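Local coordinates for DNA-3-methyladenine glycosidase II, putative (Deinococcus radiodurans, PDB 2YG9), which is a putative DNA repair protein, an all-helical member of the HhH-GPD (helix-hairpin-helix) base excision repair superfamily, at residues Leu55-Asp60 with Ala166-Asp171; Asp60-Leu65 with Gly91-Ala96; Ser128-Phe133 with Ile145-Gln150; Ala159-Leu164 with Val172-Asp177. All blocks are in the same frame, centred on the assembly; numbering follows the deposited sequence.

Contact 1 of 4, residues Leu55-Asp60 with Ala166-Asp171; sequences LAPTPD and ALARPD
A168 points its CB at the chain of L55-D60 and settles on its backbone, 3.5 Å from L55 O and 3.8 Å from P57 N. This is loop-on-loop packing in the all-helical HhH-GPD fold: the extended linker that leads into helix 61-71 passes the C-terminal end of helix 156-166. A168 leaves the helical path with positive phi (52°), and its small methyl allows the two backbones to come close, with L55 CB 3.9 Å from A168 CB. P57 rests its CB on L167 O, 3.5 Å away; proline, which has no N-H to satisfy, suits this extended run. T58 supplies the polar link: its N donates to A166 O at 2.8 Å, nearly in line with the carbonyl. The same oxygen lies 3.4 Å from T58 CG2. L167 starts out away from the linker, yet its CD2 swings back to that methyl. With chi1 at -173°, T58 OG1 is anti to its own backbone N, and threonine here serves both sides: CG2 packs across the contact, while OG1 closes an ST turn by accepting from D60 N at 3.1 Å.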
loop_
_atom_site.group_PDB
_atom_site.type_symbol
_atom_site.label_atom_id
_atom_site.label_comp_id
_atom_site.label_asym_id
_atom_site.label_seq_id
_atom_site.Cartn_x
_atom_site.Cartn_y
_atom_site.Cartn_z
ATOM N N LEU A 55 -9.563 -1.487 7.128
ATOM C CA LEU A 55 -9.477 -1.297 5.666
ATOM C C LEU A 55 -10.263 -2.383 4.925
ATOM O O LEU A 55 -10.088 -3.575 5.198
ATOM C CB LEU A 55 -8.014 -1.349 5.179
ATOM C CG LEU A 55 -7.098 -0.412 5.931
ATOM C CD1 LEU A 55 -5.697 -0.453 5.411
ATOM C CD2 LEU A 55 -7.696 0.969 5.889
ATOM N N ALA A 56 -11.101 -1.951 3.987
ATOM C CA ALA A 56 -11.872 -2.838 3.126
ATOM C C ALA A 56 -11.113 -3.064 1.845
ATOM O O ALA A 56 -10.616 -2.114 1.234
ATOM C CB ALA A 56 -13.254 -2.213 2.806
ATOM N N PRO A 57 -11.045 -4.314 1.387
ATOM C CA PRO A 57 -10.332 -4.531 0.147
ATOM C C PRO A 57 -11.066 -3.790 -1.007
ATOM O O PRO A 57 -12.289 -3.771 -1.025
ATOM C CB PRO A 57 -10.387 -6.033 -0.020
ATOM C CG PRO A 57 -11.635 -6.452 0.710
ATOM C CD PRO A 57 -11.689 -5.534 1.889
ATOM N N THR A 58 -10.325 -3.145 -1.910
ATOM C CA THR A 58 -10.942 -2.387 -3.003
ATOM C C THR A 58 -11.639 -3.310 -4.023
ATOM O O THR A 58 -11.109 -4.351 -4.443
ATOM C CB THR A 58 -9.911 -1.494 -3.769
ATOM O OG1 THR A 58 -10.600 -0.661 -4.727
ATOM C CG2 THR A 58 -8.862 -2.357 -4.464
ATOM N N PRO A 59 -12.802 -2.882 -4.494
ATOM C CA PRO A 59 -13.450 -3.606 -5.565
ATOM C C PRO A 59 -12.831 -3.278 -6.955
ATOM O O PRO A 59 -13.212 -3.907 -7.966
ATOM C CB PRO A 59 -14.866 -3.092 -5.494
ATOM C CG PRO A 59 -14.781 -1.759 -4.938
ATOM C CD PRO A 59 -13.581 -1.718 -4.054
ATOM N N ASP A 60 -11.922 -2.293 -6.990
ATOM C CA ASP A 60 -11.291 -1.808 -8.228
ATOM C C ASP A 60 -9.772 -1.644 -8.049
ATOM O O ASP A 60 -9.247 -0.530 -7.960
ATOM C CB ASP A 60 -11.895 -0.467 -8.628
ATOM C CG ASP A 60 -11.338 0.071 -9.968
ATOM O OD1 ASP A 60 -10.754 -0.730 -10.757
ATOM O OD2 ASP A 60 -11.513 1.306 -10.198
ATOM N N ALA A 166 -4.559 -1.016 -0.578
ATOM C CA ALA A 166 -5.662 -1.175 -1.575
ATOM C C ALA A 166 -6.351 -2.520 -1.403
ATOM O O ALA A 166 -7.594 -2.614 -1.294
ATOM C CB ALA A 166 -5.159 -1.011 -3.026
ATOM N N LEU A 167 -5.551 -3.565 -1.332
ATOM C CA LEU A 167 -6.069 -4.912 -1.275
ATOM C C LEU A 167 -6.365 -5.320 0.175
ATOM O O LEU A 167 -6.973 -6.361 0.386
ATOM C CB LEU A 167 -5.097 -5.896 -1.939
ATOM C CG LEU A 167 -4.688 -5.574 -3.386
ATOM C CD1 LEU A 167 -3.928 -6.709 -4.039
ATOM C CD2 LEU A 167 -5.896 -5.106 -4.223
ATOM N N ALA A 168 -5.972 -4.480 1.145
ATOM C CA ALA A 168 -6.153 -4.785 2.600
ATOM C C ALA A 168 -5.615 -6.145 3.042
ATOM O O ALA A 168 -6.148 -6.815 3.946
ATOM C CB ALA A 168 -7.624 -4.611 3.005
ATOM N N ARG A 169 -4.499 -6.543 2.456
ATOM C CA ARG A 169 -3.858 -7.753 2.909
ATOM C C ARG A 169 -3.265 -7.554 4.292
ATOM O O ARG A 169 -2.720 -6.492 4.564
ATOM C CB ARG A 169 -2.821 -8.184 1.932
ATOM C CG ARG A 169 -3.403 -8.376 0.589
ATOM C CD ARG A 169 -2.917 -9.569 -0.008
ATOM N NE ARG A 169 -3.598 -9.891 -1.276
ATOM C CZ ARG A 169 -3.151 -10.824 -2.119
ATOM N NH1 ARG A 169 -2.007 -11.449 -1.863
ATOM N NH2 ARG A 169 -3.810 -11.089 -3.238
ATOM N N PRO A 170 -3.430 -8.552 5.183
ATOM C CA PRO A 170 -3.089 -8.397 6.609
ATOM C C PRO A 170 -1.643 -8.629 7.062
ATOM O O PRO A 170 -1.317 -8.347 8.230
ATOM C CB PRO A 170 -3.964 -9.449 7.250
ATOM C CG PRO A 170 -3.900 -10.571 6.273
ATOM C CD PRO A 170 -4.010 -9.891 4.931
ATOM N N ASP A 171 -0.756 -9.121 6.205
ATOM C CA ASP A 171 0.501 -9.603 6.691
ATOM C C ASP A 171 1.712 -9.066 5.900
ATOM O O ASP A 171 2.601 -9.823 5.477
ATOM C CB ASP A 171 0.501 -11.140 6.746
ATOM C CG ASP A 171 1.626 -11.668 7.583
ATOM O OD1 ASP A 171 2.080 -10.959 8.516
ATOM O OD2 ASP A 171 2.093 -12.773 7.309
#

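Contact 2 of 4, residues Asp60-Leu65 with Gly91-Ala96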
loop_
_atom_site.group_PDB
_atom_site.type_symbol
_atom_site.label_atom_id
_atom_site.label_comp_id
_atom_site.label_asym_id
_atom_site.label_seq_id
_atom_site.Cartn_x
_atom_site.Cartn_y
_atom_site.Cartn_z
ATOM N N ASP A 60 -11.922 -2.293 -6.990
ATOM C CA ASP A 60 -11.291 -1.808 -8.228
ATOM C C ASP A 60 -9.772 -1.644 -8.049
ATOM O O ASP A 60 -9.247 -0.530 -7.960
ATOM C CB ASP A 60 -11.895 -0.467 -8.628
ATOM C CG ASP A 60 -11.338 0.071 -9.968
ATOM O OD1 ASP A 60 -10.754 -0.730 -10.757
ATOM O OD2 ASP A 60 -11.513 1.306 -10.198
ATOM N N PRO A 61 -9.066 -2.763 -7.975
ATOM C CA PRO A 61 -7.611 -2.736 -7.827
ATOM C C PRO A 61 -6.871 -1.865 -8.869
ATOM O O PRO A 61 -5.957 -1.079 -8.513
ATOM C CB PRO A 61 -7.246 -4.211 -7.972
ATOM C CG PRO A 61 -8.419 -4.908 -7.488
ATOM C CD PRO A 61 -9.578 -4.148 -7.965
ATOM N N PHE A 62 -7.240 -2.037 -10.141
ATOM C CA PHE A 62 -6.628 -1.262 -11.207
ATOM C C PHE A 62 -6.707 0.252 -10.952
ATOM O O PHE A 62 -5.701 0.939 -10.932
ATOM C CB PHE A 62 -7.187 -1.618 -12.589
ATOM C CG PHE A 62 -6.578 -0.804 -13.670
ATOM C CD1 PHE A 62 -5.310 -1.094 -14.110
ATOM C CD2 PHE A 62 -7.220 0.329 -14.161
ATOM C CE1 PHE A 62 -4.700 -0.314 -15.091
ATOM C CE2 PHE A 62 -6.637 1.113 -15.151
ATOM C CZ PHE A 62 -5.353 0.801 -15.597
ATOM N N GLY A 63 -7.911 0.758 -10.754
ATOM C CA GLY A 63 -8.141 2.142 -10.431
ATOM C C GLY A 63 -7.384 2.591 -9.189
ATOM O O GLY A 63 -6.824 3.676 -9.186
ATOM N N ARG A 64 -7.361 1.772 -8.130
ATOM C CA ARG A 64 -6.583 2.140 -6.946
ATOM C C ARG A 64 -5.093 2.185 -7.211
ATOM O O ARG A 64 -4.410 3.029 -6.625
ATOM C CB ARG A 64 -6.851 1.242 -5.761
ATOM C CG ARG A 64 -8.224 1.489 -5.057
ATOM C CD ARG A 64 -8.279 2.812 -4.306
ATOM N NE ARG A 64 -7.315 2.842 -3.200
ATOM C CZ ARG A 64 -7.473 2.217 -2.026
ATOM N NH1 ARG A 64 -8.560 1.534 -1.750
ATOM N NH2 ARG A 64 -6.523 2.296 -1.111
ATOM N N LEU A 65 -4.616 1.293 -8.077
ATOM C CA LEU A 65 -3.224 1.314 -8.525
ATOM C C LEU A 65 -2.931 2.641 -9.207
ATOM O O LEU A 65 -1.947 3.307 -8.870
ATOM C CB LEU A 65 -2.857 0.127 -9.425
ATOM C CG LEU A 65 -1.350 0.128 -9.801
ATOM C CD1 LEU A 65 -0.429 0.135 -8.569
ATOM C CD2 LEU A 65 -1.075 -1.022 -10.714
ATOM N N GLY A 91 -14.156 7.210 -20.919
ATOM C CA GLY A 91 -14.103 5.826 -20.423
ATOM C C GLY A 91 -13.593 5.684 -18.990
ATOM O O GLY A 91 -13.594 4.603 -18.433
ATOM N N GLY A 92 -13.139 6.778 -18.397
ATOM C CA GLY A 92 -12.628 6.739 -17.047
ATOM C C GLY A 92 -11.367 5.925 -16.836
ATOM O O GLY A 92 -10.557 5.691 -17.756
ATOM N N VAL A 93 -11.199 5.515 -15.588
ATOM C CA VAL A 93 -9.982 4.824 -15.146
ATOM C C VAL A 93 -10.212 3.323 -15.266
ATOM O O VAL A 93 -10.452 2.596 -14.301
ATOM C CB VAL A 93 -9.515 5.271 -13.750
ATOM C CG1 VAL A 93 -8.174 4.589 -13.395
ATOM C CG2 VAL A 93 -9.402 6.800 -13.713
ATOM N N VAL A 94 -10.119 2.893 -16.520
ATOM C CA VAL A 94 -10.357 1.535 -16.931
ATOM C C VAL A 94 -9.263 1.244 -17.960
ATOM O O VAL A 94 -8.974 2.115 -18.798
ATOM C CB VAL A 94 -11.781 1.422 -17.557
ATOM C CG1 VAL A 94 -12.001 0.045 -18.055
ATOM C CG2 VAL A 94 -12.885 1.818 -16.508
ATOM N N PRO A 95 -8.635 0.061 -17.905
ATOM C CA PRO A 95 -7.478 -0.232 -18.771
ATOM C C PRO A 95 -7.655 0.034 -20.280
ATOM O O PRO A 95 -6.823 0.708 -20.892
ATOM C CB PRO A 95 -7.207 -1.709 -18.493
ATOM C CG PRO A 95 -7.679 -1.911 -17.090
ATOM C CD PRO A 95 -8.898 -1.049 -16.967
ATOM N N ALA A 96 -8.723 -0.458 -20.871
ATOM C CA ALA A 96 -8.907 -0.306 -22.310
ATOM C C ALA A 96 -9.144 1.154 -22.657
ATOM O O ALA A 96 -8.702 1.630 -23.681
ATOM C CB ALA A 96 -10.075 -1.195 -22.818
HETATM O O HOH W 1 -10.716 -0.029 -13.425
HETATM O O HOH W 2 -12.076 2.867 -12.149
#
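F62 carries CG anti to its backbone N (chi1 179°), and its ring, on the first turn of helix 61-71, meets P95; V93 likewise holds CG1 anti to its N (chi1 -176°), and this methyl meets G63 CA at 3.8 Å. The two segments are helix starts of the all-helical HhH-GPD fold, D60 being the N-cap of helix 61-71 and V94 that of helix 95-98. F62 and P95 meet tip to tip in a CH-pi contact: P95 CG stands over the centre of the ring, 3.6 Å from its centroid and 5° off the normal, while CD leans over the CD2-CE2 side. Proline fits P95's place twice over, since the first turn of a helix asks for no N-H there and its ring CH2 groups can point C-H bonds at the phenyl face. V93 O lies at the edge of the F62 ring, near its plane. The ring also meets F133 edge-to-face and packs on A122 and A123 of helix 113-127; P95 leans on A126 and V127 of the same helix.

Glycine suits position 63, since a CB here would run into D60 OD2 as it is placed. D60 OD1 accepts a weak capping bond from G63 N, as an N-cap aspartate can. Beyond the apolar patch the polar link is made by water. One water lies 2.8 Å from both D60 OD1 and V93 O; a second lies 2.6 Å from D60 OD2 and 2.7 Å from V93 O.

Contact 3 of 4, residues Ser128-Phe133 with Ile145-Gln150; sequences SGQIDF and IAELVQ
The ring of F133 meets CD2 of L148 obliquely, with F133 CE1 4.4 Å from that methyl, while one of its faces takes I131 CG2, which stands 3.4 Å above the plane and is offset toward the rim. Here the loop leaving helix 113-127 lies against helix 141-149, the first helix of what, from its sequence and topology, is probably the helix-hairpin-helix motif of the family. G129, with positive phi, follows helix 113-127 in a Schellman motif; a CB there would press on the preceding carbonyl oxygen, a demand that glycine meets easily. Flat and branched apolar groups suit this buried layer: L148 goes on to L65 and to A159 and F162 of helix 156-166, and I131 also reaches A125 and L151.

I131 points at the helix. CG1 is anti to its carbonyl carbon (chi1 -58°), and the chain slides past E147 in the opposite direction to that residue's side chain, so that I131 CG1 touches E147 CB at 4.1 Å. I131 CD1 continues to E147 O at 3.8 Å and to L148 CD2 at 4.3 Å. A beta-branched side chain with a long arm thus serves two neighbours, CG2 lying on the phenyl ring and CD1 on the helix.

Toward the surface the partners turn polar. E147, which touches I131 through CB, bends at chi2 (-47°), and its OE1 ends 3.7 Å from Q130 O, a proximity of two acceptors.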
loop_
_atom_site.group_PDB
_atom_site.type_symbol
_atom_site.label_atom_id
_atom_site.label_comp_id
_atom_site.label_asym_id
_atom_site.label_seq_id
_atom_site.Cartn_x
_atom_site.Cartn_y
_atom_site.Cartn_z
ATOM N N SER A 128 -3.595 -7.091 -21.792
ATOM C CA SER A 128 -2.832 -8.214 -22.321
ATOM C C SER A 128 -2.935 -9.450 -21.442
ATOM O O SER A 128 -2.491 -10.509 -21.838
ATOM C CB SER A 128 -1.375 -7.787 -22.588
ATOM O OG SER A 128 -0.584 -7.617 -21.411
ATOM N N GLY A 129 -3.539 -9.331 -20.262
ATOM C CA GLY A 129 -3.663 -10.439 -19.333
ATOM C C GLY A 129 -2.437 -10.722 -18.469
ATOM O O GLY A 129 -2.438 -11.708 -17.704
ATOM N N GLN A 130 -1.424 -9.863 -18.555
ATOM C CA GLN A 130 -0.183 -10.014 -17.779
ATOM C C GLN A 130 -0.438 -9.825 -16.297
ATOM O O GLN A 130 0.217 -10.457 -15.482
ATOM C CB GLN A 130 0.899 -9.042 -18.216
ATOM C CG GLN A 130 1.603 -9.404 -19.547
ATOM C CD GLN A 130 2.761 -10.441 -19.428
ATOM O OE1 GLN A 130 2.768 -11.280 -18.523
ATOM N NE2 GLN A 130 3.735 -10.377 -20.371
ATOM N N ILE A 131 -1.383 -8.955 -15.967
ATOM C CA ILE A 131 -1.845 -8.781 -14.597
ATOM C C ILE A 131 -3.361 -8.841 -14.646
ATOM O O ILE A 131 -3.983 -8.055 -15.341
ATOM C CB ILE A 131 -1.397 -7.421 -13.966
ATOM C CG1 ILE A 131 0.138 -7.281 -13.975
ATOM C CG2 ILE A 131 -1.929 -7.317 -12.532
ATOM C CD1 ILE A 131 0.695 -5.827 -13.695
ATOM N N ASP A 132 -3.931 -9.775 -13.883
ATOM C CA ASP A 132 -5.359 -10.030 -13.869
ATOM C C ASP A 132 -5.921 -9.332 -12.637
ATOM O O ASP A 132 -6.181 -9.963 -11.607
ATOM C CB ASP A 132 -5.602 -11.562 -13.867
ATOM C CG ASP A 132 -7.068 -11.951 -14.008
ATOM O OD1 ASP A 132 -7.946 -11.083 -14.095
ATOM O OD2 ASP A 132 -7.340 -13.160 -13.998
ATOM N N PHE A 133 -6.123 -8.015 -12.775
ATOM C CA PHE A 133 -6.567 -7.172 -11.672
ATOM C C PHE A 133 -7.915 -7.625 -11.135
ATOM O O PHE A 133 -8.201 -7.413 -9.956
ATOM C CB PHE A 133 -6.613 -5.685 -12.085
ATOM C CG PHE A 133 -5.256 -5.052 -12.294
ATOM C CD1 PHE A 133 -4.580 -4.451 -11.226
ATOM C CD2 PHE A 133 -4.666 -5.026 -13.557
ATOM C CE1 PHE A 133 -3.340 -3.856 -11.391
ATOM C CE2 PHE A 133 -3.412 -4.412 -13.735
ATOM C CZ PHE A 133 -2.740 -3.835 -12.646
ATOM N N ILE A 145 3.204 -9.063 -5.977
ATOM C CA ILE A 145 4.365 -8.181 -5.899
ATOM C C ILE A 145 5.232 -8.303 -7.138
ATOM O O ILE A 145 5.530 -7.293 -7.780
ATOM C CB ILE A 145 5.179 -8.363 -4.577
ATOM C CG1 ILE A 145 4.314 -7.870 -3.397
ATOM C CG2 ILE A 145 6.523 -7.561 -4.660
ATOM C CD1 ILE A 145 4.748 -8.351 -1.986
ATOM N N ALA A 146 5.616 -9.517 -7.498
ATOM C CA ALA A 146 6.552 -9.718 -8.592
ATOM C C ALA A 146 5.976 -9.164 -9.904
ATOM O O ALA A 146 6.701 -8.563 -10.704
ATOM C CB ALA A 146 6.889 -11.206 -8.740
ATOM N N GLU A 147 4.674 -9.344 -10.128
ATOM C CA GLU A 147 4.086 -8.838 -11.364
ATOM C C GLU A 147 3.991 -7.326 -11.402
ATOM O O GLU A 147 4.163 -6.718 -12.461
ATOM C CB GLU A 147 2.709 -9.459 -11.622
ATOM C CG GLU A 147 2.747 -10.934 -11.975
ATOM C CD GLU A 147 3.783 -11.305 -13.044
ATOM O OE1 GLU A 147 3.697 -10.791 -14.207
ATOM O OE2 GLU A 147 4.689 -12.123 -12.704
ATOM N N LEU A 148 3.648 -6.711 -10.265
ATOM C CA LEU A 148 3.625 -5.245 -10.179
ATOM C C LEU A 148 5.011 -4.620 -10.366
ATOM O O LEU A 148 5.173 -3.621 -11.093
ATOM C CB LEU A 148 3.018 -4.798 -8.854
ATOM C CG LEU A 148 1.516 -5.040 -8.716
ATOM C CD1 LEU A 148 1.143 -4.761 -7.280
ATOM C CD2 LEU A 148 0.721 -4.182 -9.682
ATOM N N VAL A 149 6.010 -5.201 -9.700
ATOM C CA VAL A 149 7.414 -4.785 -9.813
ATOM C C VAL A 149 7.918 -4.719 -11.253
ATOM O O VAL A 149 8.739 -3.873 -11.562
ATOM C CB VAL A 149 8.361 -5.692 -8.932
ATOM C CG1 VAL A 149 9.865 -5.563 -9.332
ATOM C CG2 VAL A 149 8.155 -5.309 -7.460
ATOM N N GLN A 150 7.411 -5.583 -12.117
ATOM C CA GLN A 150 7.848 -5.583 -13.538
ATOM C C GLN A 150 7.411 -4.347 -14.292
ATOM O O GLN A 150 7.944 -4.055 -15.358
ATOM C CB GLN A 150 7.360 -6.828 -14.288
ATOM C CG GLN A 150 8.150 -8.034 -13.939
ATOM C CD GLN A 150 9.679 -7.836 -14.064
ATOM O OE1 GLN A 150 10.203 -7.624 -15.182
ATOM N NE2 GLN A 150 10.392 -7.877 -12.907
#

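Contact 4 of 4, residues Ala159-Leu164 with Val172-Asp177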
loop_
_atom_site.group_PDB
_atom_site.type_symbol
_atom_site.label_atom_id
_atom_site.label_comp_id
_atom_site.label_asym_id
_atom_site.label_seq_id
_atom_site.Cartn_x
_atom_site.Cartn_y
_atom_site.Cartn_z
ATOM N N ALA A 159 4.386 -1.720 -4.638
ATOM C CA ALA A 159 3.617 -2.980 -4.711
ATOM C C ALA A 159 3.102 -3.399 -3.344
ATOM O O ALA A 159 1.931 -3.733 -3.180
ATOM C CB ALA A 159 4.478 -4.094 -5.353
ATOM N N GLU A 160 3.962 -3.286 -2.337
ATOM C CA GLU A 160 3.646 -3.654 -0.953
ATOM C C GLU A 160 2.656 -2.715 -0.294
ATOM O O GLU A 160 1.789 -3.150 0.450
ATOM C CB GLU A 160 4.939 -3.685 -0.135
ATOM C CG GLU A 160 5.835 -4.847 -0.472
ATOM C CD GLU A 160 7.167 -4.877 0.308
ATOM O OE1 GLU A 160 7.725 -3.790 0.612
ATOM O OE2 GLU A 160 7.671 -6.005 0.598
ATOM N N MET A 161 2.776 -1.422 -0.580
ATOM C CA MET A 161 1.827 -0.442 -0.093
ATOM C C MET A 161 0.441 -0.708 -0.716
ATOM O O MET A 161 -0.601 -0.486 -0.101
ATOM C CB MET A 161 2.292 0.968 -0.476
ATOM C CG MET A 161 3.472 1.544 0.313
ATOM S SD MET A 161 3.306 1.381 2.091
ATOM C CE MET A 161 4.226 -0.091 2.427
ATOM N N PHE A 162 0.452 -1.109 -1.970
ATOM C CA PHE A 162 -0.781 -1.458 -2.697
ATOM C C PHE A 162 -1.508 -2.690 -2.092
ATOM O O PHE A 162 -2.728 -2.707 -1.866
ATOM C CB PHE A 162 -0.440 -1.651 -4.182
ATOM C CG PHE A 162 -1.608 -2.078 -5.040
ATOM C CD1 PHE A 162 -2.592 -1.177 -5.388
ATOM C CD2 PHE A 162 -1.727 -3.380 -5.456
ATOM C CE1 PHE A 162 -3.693 -1.590 -6.162
ATOM C CE2 PHE A 162 -2.798 -3.787 -6.242
ATOM C CZ PHE A 162 -3.750 -2.894 -6.615
ATOM N N LEU A 163 -0.748 -3.721 -1.818
ATOM C CA LEU A 163 -1.272 -4.872 -1.091
ATOM C C LEU A 163 -1.868 -4.480 0.252
ATOM O O LEU A 163 -3.000 -4.905 0.583
ATOM C CB LEU A 163 -0.152 -5.911 -0.863
ATOM C CG LEU A 163 0.031 -7.027 -1.893
ATOM C CD1 LEU A 163 0.222 -6.488 -3.273
ATOM C CD2 LEU A 163 1.229 -7.868 -1.462
ATOM N N LEU A 164 -1.131 -3.665 1.019
ATOM C CA LEU A 164 -1.554 -3.306 2.362
ATOM C C LEU A 164 -2.767 -2.380 2.353
ATOM O O LEU A 164 -3.791 -2.671 2.992
ATOM C CB LEU A 164 -0.390 -2.719 3.155
ATOM C CG LEU A 164 -0.477 -2.530 4.682
ATOM C CD1 LEU A 164 0.979 -2.326 5.169
ATOM C CD2 LEU A 164 -1.376 -1.343 5.128
ATOM N N VAL A 172 1.731 -7.748 5.729
ATOM C CA VAL A 172 2.735 -7.077 4.924
ATOM C C VAL A 172 3.610 -6.151 5.770
ATOM O O VAL A 172 3.116 -5.174 6.309
ATOM C CB VAL A 172 2.096 -6.200 3.840
ATOM C CG1 VAL A 172 3.234 -5.533 2.959
ATOM C CG2 VAL A 172 1.085 -7.013 2.944
ATOM N N PHE A 173 4.894 -6.462 5.877
ATOM C CA PHE A 173 5.863 -5.534 6.411
ATOM C C PHE A 173 6.799 -5.182 5.276
ATOM O O PHE A 173 7.525 -6.035 4.804
ATOM C CB PHE A 173 6.661 -6.121 7.572
ATOM C CG PHE A 173 7.666 -5.152 8.160
ATOM C CD1 PHE A 173 7.272 -4.194 9.078
ATOM C CD2 PHE A 173 8.978 -5.157 7.750
ATOM C CE1 PHE A 173 8.178 -3.261 9.575
ATOM C CE2 PHE A 173 9.887 -4.277 8.278
ATOM C CZ PHE A 173 9.476 -3.308 9.171
ATOM N N SER A 174 6.785 -3.916 4.890
ATOM C CA SER A 174 7.650 -3.349 3.893
ATOM C C SER A 174 9.019 -2.951 4.469
ATOM O O SER A 174 9.176 -1.913 5.085
ATOM C CB SER A 174 6.925 -2.170 3.236
ATOM O OG SER A 174 7.589 -1.732 2.067
ATOM N N SER A 175 10.030 -3.793 4.212
ATOM C CA SER A 175 11.357 -3.620 4.761
ATOM C C SER A 175 12.106 -2.474 4.073
ATOM O O SER A 175 13.103 -2.008 4.594
ATOM C CB SER A 175 12.130 -4.888 4.608
ATOM O OG SER A 175 12.429 -5.045 3.218
ATOM N N GLY A 176 11.592 -2.011 2.942
ATOM C CA GLY A 176 12.074 -0.793 2.272
ATOM C C GLY A 176 11.373 0.511 2.615
ATOM O O GLY A 176 11.688 1.530 2.050
ATOM N N ASP A 177 10.431 0.493 3.545
ATOM C CA ASP A 177 9.789 1.711 4.008
ATOM C C ASP A 177 10.697 2.273 5.087
ATOM O O ASP A 177 10.946 1.624 6.104
ATOM C CB ASP A 177 8.402 1.443 4.586
ATOM C CG ASP A 177 7.649 2.709 4.912
ATOM O OD1 ASP A 177 7.850 3.271 6.012
ATOM O OD2 ASP A 177 6.825 3.145 4.076
HETATM O O HOH W 3 10.390 -3.498 0.635
HETATM O O HOH W 4 9.609 -6.284 2.262
#
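E160 and S174 face each other where the loop V172-D177 runs beside helix 156-166, their CA atoms 6.3 Å apart, as are those of L164 and V172. Helix 156-166 is, from sequence and topology, probably the second helix of the helix-hairpin-helix motif. It widens into a pi-type turn at 162-164, and the loop closes with a type I turn, S174 O accepting from D177 N, before helix 178-187 begins.

V172 wedges against the helix: CG1 meets E160 O at 3.7 Å and CG2 meets L163 CB, while L164 CD1 lies 3.7 Å from V172 O. Valine, branched at CB, puts one methyl on E160 and the other on L163. M161 bends at chi2 and chi3, and its CE meets S174 CB at 3.5 Å.

E160 extends beyond CG to the turn, and its buried carboxylate is held from several sides. S174 OG, anti to its backbone N (chi1 -168°), donates to E160 OE1 at a short 2.5 Å, on the anti side and 32° out of the plane. OE2 forms a salt bridge with R156. Two waters bridge the carboxylate to amides of the turn, one linking OE2 to S175 N, the other lying 2.7 Å from E160 OE1 and 3.0 Å from G176 N.

How the contacts relate
Along the chain, contact 1 opens first and closes at 166-171; contacts 2 and 3 follow one another within its span, and contact 4 alternates with it. Contact 4 lies on helix 156-166 and contact 1 on the loop that follows it, their centres 12 Å apart, and R169 N to L163 O joins them as a probable hydrogen bond. Contacts 1 and 2 meet at D60, at the start of helix 61-71. P61 CG of contact 2 packs on F133 O of contact 3, whose I145 packs on L163 of contact 4. Contacts 2 and 4 lie farthest apart, about 21 Å between centres, yet P61 touches F162. Helices 61-71, 141-149 and 156-166 thus pack on one another, contacts 3 and 4 joining loops to the motif's two probable helices.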